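Local coordinates for protein 4-oxalocrotonate tautomerase family enzyme (Burkholderia sp. RPE67, PDB 6VVM) that belongs to the tautomerase superfamily and carries two tandem beta-alpha-beta units in one chain, three copies of which assemble into a trimer, at residues A[2-7]-A[39-44]; A[29-34]-A[78-83]; A[64-69]-A[101-106]. One frame throughout, in Å; residues are numbered along the deposited sequence.

Interaction 1: residues A[2-7]-A[39-44]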
loop_
_atom_site.group_PDB
_atom_site.type_symbol
_atom_site.label_atom_id
_atom_site.label_comp_id
_atom_site.label_asym_id
_atom_site.label_seq_id
_atom_site.Cartn_x
_atom_site.Cartn_y
_atom_site.Cartn_z
ATOM N N THR A 2 7.959 7.186 4.238
ATOM C CA THR A 2 7.897 5.736 4.158
ATOM C C THR A 2 7.887 5.353 2.684
ATOM O O THR A 2 6.976 5.742 1.949
ATOM C CB THR A 2 6.653 5.174 4.857
ATOM O OG1 THR A 2 6.658 5.514 6.251
ATOM C CG2 THR A 2 6.619 3.664 4.706
ATOM N N LEU A 3 8.904 4.614 2.255
ATOM C CA LEU A 3 9.005 4.146 0.881
ATOM C C LEU A 3 8.686 2.659 0.818
ATOM O O LEU A 3 9.115 1.881 1.676
ATOM C CB LEU A 3 10.401 4.387 0.298
ATOM C CG LEU A 3 11.057 5.748 0.532
ATOM C CD1 LEU A 3 12.332 5.833 -0.290
ATOM C CD2 LEU A 3 10.073 6.867 0.158
ATOM N N GLU A 4 7.953 2.257 -0.213
ATOM C CA GLU A 4 7.714 0.843 -0.459
ATOM C C GLU A 4 8.111 0.574 -1.899
ATOM O O GLU A 4 7.611 1.236 -2.815
ATOM C CB GLU A 4 6.253 0.435 -0.188
ATOM C CG GLU A 4 5.964 -0.992 -0.689
ATOM C CD GLU A 4 4.654 -1.609 -0.222
ATOM O OE1 GLU A 4 3.703 -0.873 0.136
ATOM O OE2 GLU A 4 4.587 -2.861 -0.222
ATOM N N VAL A 5 9.041 -0.357 -2.095
ATOM C CA VAL A 5 9.500 -0.726 -3.423
ATOM C C VAL A 5 8.981 -2.117 -3.760
ATOM O O VAL A 5 9.294 -3.097 -3.071
ATOM C CB VAL A 5 11.029 -0.671 -3.537
ATOM C CG1 VAL A 5 11.436 -0.904 -4.974
ATOM C CG2 VAL A 5 11.533 0.671 -3.036
ATOM N N TYR A 6 8.203 -2.200 -4.828
ATOM C CA TYR A 6 7.837 -3.473 -5.438
ATOM C C TYR A 6 8.936 -3.892 -6.412
ATOM O O TYR A 6 9.240 -3.165 -7.370
ATOM C CB TYR A 6 6.498 -3.348 -6.149
ATOM C CG TYR A 6 5.331 -3.329 -5.198
ATOM C CD1 TYR A 6 4.909 -2.144 -4.608
ATOM C CD2 TYR A 6 4.663 -4.499 -4.880
ATOM C CE1 TYR A 6 3.842 -2.125 -3.742
ATOM C CE2 TYR A 6 3.591 -4.496 -4.020
ATOM C CZ TYR A 6 3.181 -3.312 -3.454
ATOM O OH TYR A 6 2.106 -3.331 -2.599
ATOM N N LEU A 7 9.556 -5.031 -6.141
ATOM C CA LEU A 7 10.659 -5.528 -6.949
ATOM C C LEU A 7 10.538 -7.038 -7.095
ATOM O O LEU A 7 9.827 -7.691 -6.323
ATOM C CB LEU A 7 12.021 -5.132 -6.348
ATOM C CG LEU A 7 12.586 -5.807 -5.093
ATOM C CD1 LEU A 7 13.965 -5.214 -4.771
ATOM C CD2 LEU A 7 11.653 -5.654 -3.888
ATOM N N ARG A 39 12.017 5.504 6.278
ATOM C CA ARG A 39 11.740 4.088 6.479
ATOM C C ARG A 39 11.423 3.442 5.134
ATOM O O ARG A 39 10.632 3.981 4.351
ATOM C CB ARG A 39 10.564 3.882 7.447
ATOM C CG ARG A 39 10.904 4.168 8.911
ATOM C CD ARG A 39 9.662 4.542 9.736
ATOM N NE ARG A 39 9.023 5.751 9.214
ATOM C CZ ARG A 39 9.393 6.995 9.526
ATOM N NH1 ARG A 39 8.755 8.037 8.998
ATOM N NH2 ARG A 39 10.397 7.203 10.366
ATOM N N ILE A 40 12.037 2.298 4.858
ATOM C CA ILE A 40 11.853 1.622 3.576
ATOM C C ILE A 40 11.363 0.199 3.795
ATOM O O ILE A 40 11.891 -0.533 4.638
ATOM C CB ILE A 40 13.155 1.616 2.753
ATOM C CG1 ILE A 40 13.614 3.053 2.496
ATOM C CG2 ILE A 40 12.969 0.847 1.425
ATOM C CD1 ILE A 40 14.923 3.138 1.824
ATOM N N LEU A 41 10.400 -0.227 2.989
ATOM C CA LEU A 41 10.054 -1.637 2.916
ATOM C C LEU A 41 10.163 -2.077 1.472
ATOM O O LEU A 41 9.621 -1.420 0.578
ATOM C CB LEU A 41 8.644 -1.937 3.463
ATOM C CG LEU A 41 7.410 -1.191 2.951
ATOM C CD1 LEU A 41 6.141 -2.097 3.054
ATOM C CD2 LEU A 41 7.197 0.093 3.730
ATOM N N LEU A 42 10.902 -3.155 1.248
ATOM C CA LEU A 42 10.995 -3.791 -0.057
ATOM C C LEU A 42 9.991 -4.934 -0.085
ATOM O O LEU A 42 9.976 -5.765 0.828
ATOM C CB LEU A 42 12.405 -4.319 -0.325
ATOM C CG LEU A 42 13.502 -3.270 -0.120
ATOM C CD1 LEU A 42 14.874 -3.899 -0.301
ATOM C CD2 LEU A 42 13.275 -2.103 -1.072
ATOM N N THR A 43 9.140 -4.951 -1.104
ATOM C CA THR A 43 8.113 -5.985 -1.254
ATOM C C THR A 43 8.481 -6.825 -2.473
ATOM O O THR A 43 8.210 -6.441 -3.617
ATOM C CB THR A 43 6.726 -5.357 -1.369
ATOM O OG1 THR A 43 6.413 -4.684 -0.140
ATOM C CG2 THR A 43 5.651 -6.443 -1.622
ATOM N N GLU A 44 9.154 -7.946 -2.221
ATOM C CA GLU A 44 9.568 -8.859 -3.276
ATOM C C GLU A 44 8.372 -9.673 -3.756
ATOM O O GLU A 44 7.612 -10.196 -2.944
ATOM C CB GLU A 44 10.632 -9.826 -2.756
ATOM C CG GLU A 44 12.048 -9.353 -2.817
ATOM C CD GLU A 44 13.024 -10.472 -2.480
ATOM O OE1 GLU A 44 12.570 -11.583 -2.111
ATOM O OE2 GLU A 44 14.237 -10.239 -2.591
HETATM O O HOH W 1 6.646 8.123 7.229
HETATM O O HOH W 2 6.235 4.725 8.853
#

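Interaction 2: residues A[29-34]-A[78-83]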
loop_
_atom_site.group_PDB
_atom_site.type_symbol
_atom_site.label_atom_id
_atom_site.label_comp_id
_atom_site.label_asym_id
_atom_site.label_seq_id
_atom_site.Cartn_x
_atom_site.Cartn_y
_atom_site.Cartn_z
ATOM N N ASP A 29 18.436 14.049 -0.343
ATOM C CA ASP A 29 18.794 15.088 -1.301
ATOM C C ASP A 29 17.565 15.726 -1.940
ATOM O O ASP A 29 17.582 16.924 -2.246
ATOM C CB ASP A 29 19.706 14.524 -2.391
ATOM C CG ASP A 29 21.127 14.268 -1.902
ATOM O OD1 ASP A 29 21.468 14.641 -0.746
ATOM O OD2 ASP A 29 21.902 13.683 -2.687
ATOM N N ALA A 30 16.491 14.955 -2.142
ATOM C CA ALA A 30 15.394 15.457 -2.959
ATOM C C ALA A 30 14.470 16.364 -2.171
ATOM O O ALA A 30 14.028 17.399 -2.684
ATOM C CB ALA A 30 14.592 14.289 -3.548
ATOM N N ILE A 31 14.119 15.959 -0.955
ATOM C CA ILE A 31 13.131 16.666 -0.153
ATOM C C ILE A 31 13.674 17.106 1.196
ATOM O O ILE A 31 12.962 17.803 1.934
ATOM C CB ILE A 31 11.852 15.817 0.036
ATOM C CG1 ILE A 31 12.079 14.717 1.071
ATOM C CG2 ILE A 31 11.425 15.181 -1.310
ATOM C CD1 ILE A 31 10.818 13.903 1.386
ATOM N N GLY A 32 14.899 16.729 1.549
ATOM C CA GLY A 32 15.519 17.246 2.752
ATOM C C GLY A 32 15.072 16.600 4.041
ATOM O O GLY A 32 15.296 17.172 5.113
ATOM N N ALA A 33 14.430 15.441 3.982
ATOM C CA ALA A 33 14.106 14.738 5.207
ATOM C C ALA A 33 15.391 14.214 5.843
ATOM O O ALA A 33 16.301 13.774 5.130
ATOM C CB ALA A 33 13.147 13.577 4.925
ATOM N N PRO A 34 15.504 14.252 7.165
ATOM C CA PRO A 34 16.668 13.636 7.816
ATOM C C PRO A 34 16.736 12.154 7.491
ATOM O O PRO A 34 15.721 11.455 7.512
ATOM C CB PRO A 34 16.410 13.862 9.310
ATOM C CG PRO A 34 15.360 14.913 9.383
ATOM C CD PRO A 34 14.558 14.833 8.131
ATOM N N GLU A 78 9.000 16.515 -7.875
ATOM C CA GLU A 78 9.672 16.215 -9.140
ATOM C C GLU A 78 11.084 15.696 -8.907
ATOM O O GLU A 78 11.521 14.737 -9.556
ATOM C CB GLU A 78 9.712 17.471 -10.011
ATOM C CG GLU A 78 10.233 17.274 -11.418
ATOM C CD GLU A 78 10.009 18.506 -12.272
ATOM O OE1 GLU A 78 10.994 19.047 -12.806
ATOM O OE2 GLU A 78 8.845 18.948 -12.388
ATOM N N ALA A 79 11.821 16.331 -7.990
ATOM C CA ALA A 79 13.168 15.869 -7.677
ATOM C C ALA A 79 13.133 14.500 -7.016
ATOM O O ALA A 79 13.953 13.630 -7.333
ATOM C CB ALA A 79 13.887 16.888 -6.788
ATOM N N LEU A 80 12.183 14.292 -6.103
ATOM C CA LEU A 80 12.008 12.980 -5.495
ATOM C C LEU A 80 11.769 11.908 -6.557
ATOM O O LEU A 80 12.423 10.860 -6.540
ATOM C CB LEU A 80 10.864 13.017 -4.480
ATOM C CG LEU A 80 10.707 11.741 -3.643
ATOM C CD1 LEU A 80 11.981 11.386 -2.861
ATOM C CD2 LEU A 80 9.521 11.860 -2.713
ATOM N N ILE A 81 10.855 12.169 -7.504
ATOM C CA ILE A 81 10.607 11.222 -8.600
ATOM C C ILE A 81 11.894 10.938 -9.370
ATOM O O ILE A 81 12.216 9.784 -9.673
ATOM C CB ILE A 81 9.507 11.759 -9.537
ATOM C CG1 ILE A 81 8.124 11.602 -8.890
ATOM C CG2 ILE A 81 9.557 11.056 -10.896
ATOM C CD1 ILE A 81 7.027 12.391 -9.610
ATOM N N ALA A 82 12.659 11.988 -9.687
ATOM C CA ALA A 82 13.857 11.795 -10.498
ATOM C C ALA A 82 14.901 10.982 -9.741
ATOM O O ALA A 82 15.506 10.061 -10.298
ATOM C CB ALA A 82 14.422 13.152 -10.919
ATOM N N HIS A 83 15.102 11.293 -8.459
ATOM C CA HIS A 83 16.147 10.639 -7.676
ATOM C C HIS A 83 15.785 9.202 -7.333
ATOM O O HIS A 83 16.641 8.315 -7.396
ATOM C CB HIS A 83 16.414 11.425 -6.391
ATOM C CG HIS A 83 17.334 12.598 -6.566
ATOM N ND1 HIS A 83 18.669 12.554 -6.219
ATOM C CD2 HIS A 83 17.102 13.857 -7.010
ATOM C CE1 HIS A 83 19.221 13.734 -6.453
ATOM N NE2 HIS A 83 18.291 14.543 -6.927
#

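Interaction 3: residues A[64-69]-A[101-106]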
loop_
_atom_site.group_PDB
_atom_site.type_symbol
_atom_site.label_atom_id
_atom_site.label_comp_id
_atom_site.label_asym_id
_atom_site.label_seq_id
_atom_site.Cartn_x
_atom_site.Cartn_y
_atom_site.Cartn_z
ATOM N N ILE A 64 7.718 2.306 -7.034
ATOM C CA ILE A 64 8.051 2.885 -5.736
ATOM C C ILE A 64 6.874 3.726 -5.277
ATOM O O ILE A 64 6.455 4.652 -5.980
ATOM C CB ILE A 64 9.332 3.731 -5.792
ATOM C CG1 ILE A 64 10.513 2.938 -6.368
ATOM C CG2 ILE A 64 9.672 4.210 -4.395
ATOM C CD1 ILE A 64 10.768 3.160 -7.885
ATOM N N ILE A 65 6.346 3.414 -4.095
ATOM C CA ILE A 65 5.356 4.253 -3.440
ATOM C C ILE A 65 6.056 5.019 -2.332
ATOM O O ILE A 65 6.732 4.417 -1.484
ATOM C CB ILE A 65 4.191 3.417 -2.889
ATOM C CG1 ILE A 65 3.516 2.647 -4.026
ATOM C CG2 ILE A 65 3.199 4.294 -2.136
ATOM C CD1 ILE A 65 2.586 1.541 -3.551
ATOM N N ALA A 66 5.916 6.339 -2.351
ATOM C CA ALA A 66 6.540 7.223 -1.373
ATOM C C ALA A 66 5.444 7.973 -0.641
ATOM O O ALA A 66 4.674 8.712 -1.264
ATOM C CB ALA A 66 7.500 8.209 -2.042
ATOM N N ILE A 67 5.383 7.789 0.674
ATOM C CA ILE A 67 4.369 8.403 1.517
ATOM C C ILE A 67 5.007 9.530 2.315
ATOM O O ILE A 67 5.924 9.294 3.113
ATOM C CB ILE A 67 3.722 7.370 2.443
ATOM C CG1 ILE A 67 3.127 6.246 1.584
ATOM C CG2 ILE A 67 2.676 8.046 3.317
ATOM C CD1 ILE A 67 2.347 5.203 2.354
ATOM N N LEU A 68 4.500 10.746 2.113
ATOM C CA LEU A 68 5.049 11.971 2.695
ATOM C C LEU A 68 3.971 12.714 3.463
ATOM O O LEU A 68 2.800 12.684 3.080
ATOM C CB LEU A 68 5.578 12.910 1.609
ATOM C CG LEU A 68 6.502 12.347 0.532
ATOM C CD1 LEU A 68 6.761 13.409 -0.528
ATOM C CD2 LEU A 68 7.798 11.905 1.169
ATOM N N ILE A 69 4.363 13.427 4.526
ATOM C CA ILE A 69 3.415 14.359 5.119
ATOM C C ILE A 69 3.210 15.501 4.137
ATOM O O ILE A 69 4.165 15.971 3.505
ATOM C CB ILE A 69 3.885 14.861 6.497
ATOM C CG1 ILE A 69 3.945 13.696 7.487
ATOM C CG2 ILE A 69 2.895 15.892 7.040
ATOM C CD1 ILE A 69 4.340 14.092 8.913
ATOM N N VAL A 101 6.958 5.820 -10.032
ATOM C CA VAL A 101 6.903 6.407 -8.695
ATOM C C VAL A 101 5.507 6.958 -8.451
ATOM O O VAL A 101 4.943 7.645 -9.309
ATOM C CB VAL A 101 7.949 7.528 -8.506
ATOM C CG1 VAL A 101 7.773 8.187 -7.118
ATOM C CG2 VAL A 101 9.360 6.972 -8.686
ATOM N N MET A 102 4.965 6.684 -7.266
ATOM C CA MET A 102 3.679 7.234 -6.863
ATOM C C MET A 102 3.807 7.829 -5.471
ATOM O O MET A 102 4.247 7.151 -4.534
ATOM C CB MET A 102 2.586 6.152 -6.899
ATOM C CG MET A 102 2.149 5.798 -8.297
ATOM S SD MET A 102 1.881 4.033 -8.535
ATOM C CE MET A 102 0.920 3.529 -7.108
ATOM N N ILE A 103 3.458 9.104 -5.339
ATOM C CA ILE A 103 3.634 9.844 -4.093
ATOM C C ILE A 103 2.278 10.050 -3.446
ATOM O O ILE A 103 1.373 10.622 -4.064
ATOM C CB ILE A 103 4.322 11.201 -4.322
ATOM C CG1 ILE A 103 5.725 10.999 -4.912
ATOM C CG2 ILE A 103 4.377 11.987 -3.007
ATOM C CD1 ILE A 103 6.407 12.280 -5.287
ATOM N N LYS A 104 2.151 9.615 -2.196
ATOM C CA LYS A 104 0.965 9.860 -1.386
ATOM C C LYS A 104 1.264 10.980 -0.397
ATOM O O LYS A 104 2.215 10.882 0.388
ATOM C CB LYS A 104 0.529 8.601 -0.642
ATOM C CG LYS A 104 -0.157 7.561 -1.517
ATOM C CD LYS A 104 -0.298 6.235 -0.793
ATOM C CE LYS A 104 -1.670 6.076 -0.162
ATOM N NZ LYS A 104 -2.312 4.798 -0.610
ATOM N N ASP A 105 0.464 12.042 -0.448
ATOM C CA ASP A 105 0.511 13.123 0.525
ATOM C C ASP A 105 -0.458 12.821 1.662
ATOM O O ASP A 105 -1.619 12.490 1.408
ATOM C CB ASP A 105 0.133 14.446 -0.133
ATOM C CG ASP A 105 1.154 14.895 -1.153
ATOM O OD1 ASP A 105 2.334 14.985 -0.783
ATOM O OD2 ASP A 105 0.777 15.140 -2.317
ATOM N N ILE A 106 0.013 12.933 2.901
ATOM C CA ILE A 106 -0.798 12.671 4.091
ATOM C C ILE A 106 -0.974 13.991 4.839
ATOM O O ILE A 106 0.021 14.575 5.285
ATOM C CB ILE A 106 -0.151 11.609 5.004
ATOM C CG1 ILE A 106 0.164 10.327 4.229
ATOM C CG2 ILE A 106 -1.049 11.293 6.226
ATOM C CD1 ILE A 106 -1.065 9.571 3.693
HETATM O O HOH W 3 4.142 16.473 0.693
#

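Interaction 1: residues A[2-7]-A[39-44]
Thr43 OG1 donates a hydrogen bond to Glu4 OE2, 2.6 Å away, on the anti side of the carboxylate. Glu4 CG stands anti to the backbone N (chi1 170°), and the chain beyond it is extended, which carries the carboxylate across to Thr43. OE2 also forms a salt bridge with Lys104 NZ of the second subunit, so two groups hold it.

The backbones of 2-7 and 39-44 run parallel. Five hydrogen bonds join them, among them Leu3 N to Arg39 O and Thr43 N to Val5 O (2.7 Å). Leu7 N to Thr43 O is longer, at 3.2 Å, and its donor stands above the carbonyl plane.

Two waters link Thr2 OG1 to the Arg39 guanidinium. One accepts from NH1 at its edge, the other from NE.

On the face of Thr2, Glu4 and Tyr6, Leu41 CD1 lies 3.6 Å from Glu4 CD, and Leu41 CD2 meets Thr2 CG2. Thr43 CB sits over one face of the Tyr6 ring, near its rim. On the sheet face of Leu3, Val5 and Leu7, Val5 CB packs on Leu42 CD2 (3.6 Å), against helix 13-31, where Val5 touches Leu23.

The buried carboxylate is thus paired with a hydroxyl and an ammonium, which ties this strand pair to the trimer interface.

Interaction 2: residues A[29-34]-A[78-83]
The His83 ring meets Ala30 CB and Asp29 CB obliquely. Its CE1 lies 4.2 Å from Asp29 CB, and its CD2 lies 4.3 Å from Ala30 CB. At the edge of the ring, in its plane, is Ala79 O, one turn earlier in the same helix. His83 CG is anti to its own carbonyl carbon (chi1 -82°), and from there the ring reaches Asp29 and Ala30. The Asp29 carboxylate is near, but OD2 stays 4.9 Å from His83 ND1, so no bond forms.

Ala30 carries the centre of the contact. Its CB points at the helix of 78-83 and rests on the backbone of Leu80, 3.5 Å from CA. This is tighter than usual for two carbons. The small methyl lets the helices come close, and the CA atoms of Ala30 and Leu80 are 4.9 Å apart. Ala79 CB lies beside it, 4.2 Å from Ala30 CB.

Leu80 extends the apolar contact toward the sheet. Ile31 CG2 touches Leu80 CB at 3.9 Å and also approaches both of its methyl carbons. Both side chains also touch Leu68 of strand 63-69. No hydrogen bond crosses between the segments.

Gly32, the first residue after helix 13-31, has a positive phi of 79°, and the chain turns away into a loop. The arrangement is that of two helices packed side by side on one face of a beta sheet, one from each beta-alpha-beta unit of this tautomerase fold.

Interaction 3: residues A[64-69]-A[101-106]
Ile67 CG2 is anti to the backbone N, with CG1 anti to the carbonyl carbon (chi1 -57°). CG2 meets Ile106 CG1 at 3.5 Å, and the two side chains cross. Ile106 CG1 is likewise anti to its carbonyl carbon (chi1 -54°). Ile67 CG1 faces the aliphatic part of Lys104 at CB and CD, and these two side chains run alongside each other in the same direction. The Lys104 chain then bends and leads its amino group away. Lys104 NZ forms a hydrogen bond with Tyr6 OH of the third subunit. The Met102 chain also bends, and its CE comes to 4.1 Å from Ile65 CG1.

On the face of Ile64, Ala66 and Leu68, Leu68 CD1 touches Ile103 CG2 at 3.7 Å. Nearer the start of both segments, Ile64 CD1 meets Val101 CG2 at 4.1 Å.

Five backbone hydrogen bonds join the parallel strands. Leu68 N to Lys104 O is nearly straight, with 177° at the hydrogen. Ile106 N to Leu68 O is 2.8 Å long and more bent. A water gives one hydrogen bond to Ile69 O and another to Asp105 OD1. Asp105 OD2 forms a salt bridge with Lys77 NZ of the same chain and accepts a hydrogen bond from Asn49 ND2 of the third subunit, so both carboxylate oxygens are bonded.

Helix 74-92 covers the face of Ile64, Leu68, Val101 and Ile103. Strand 2-8 flanks 63-69 on its other edge, antiparallel. Val101 carries the sheet on into a strand of the third subunit.

Interactions 1 and 3 are the two parallel strand pairs of one four-stranded sheet, with centres about 12 Å apart. Each joins the strands of one beta-alpha-beta unit, the first closing before the second opens. Strands 2-8 and 63-69 meet antiparallel in the middle, where probable hydrogen bonds run from Glu4 N to Ile65 O and from Ile67 N to Thr2 O. Interaction 2 joins the two helices, and its segments alternate with those of both others. Its centre is about 16 Å from interaction 1 and about 12 Å from interaction 3, which it touches through Ile31 and Leu80 on Leu68 and through Ile81 on Val101 and Ile103. This unites both units in one subunit.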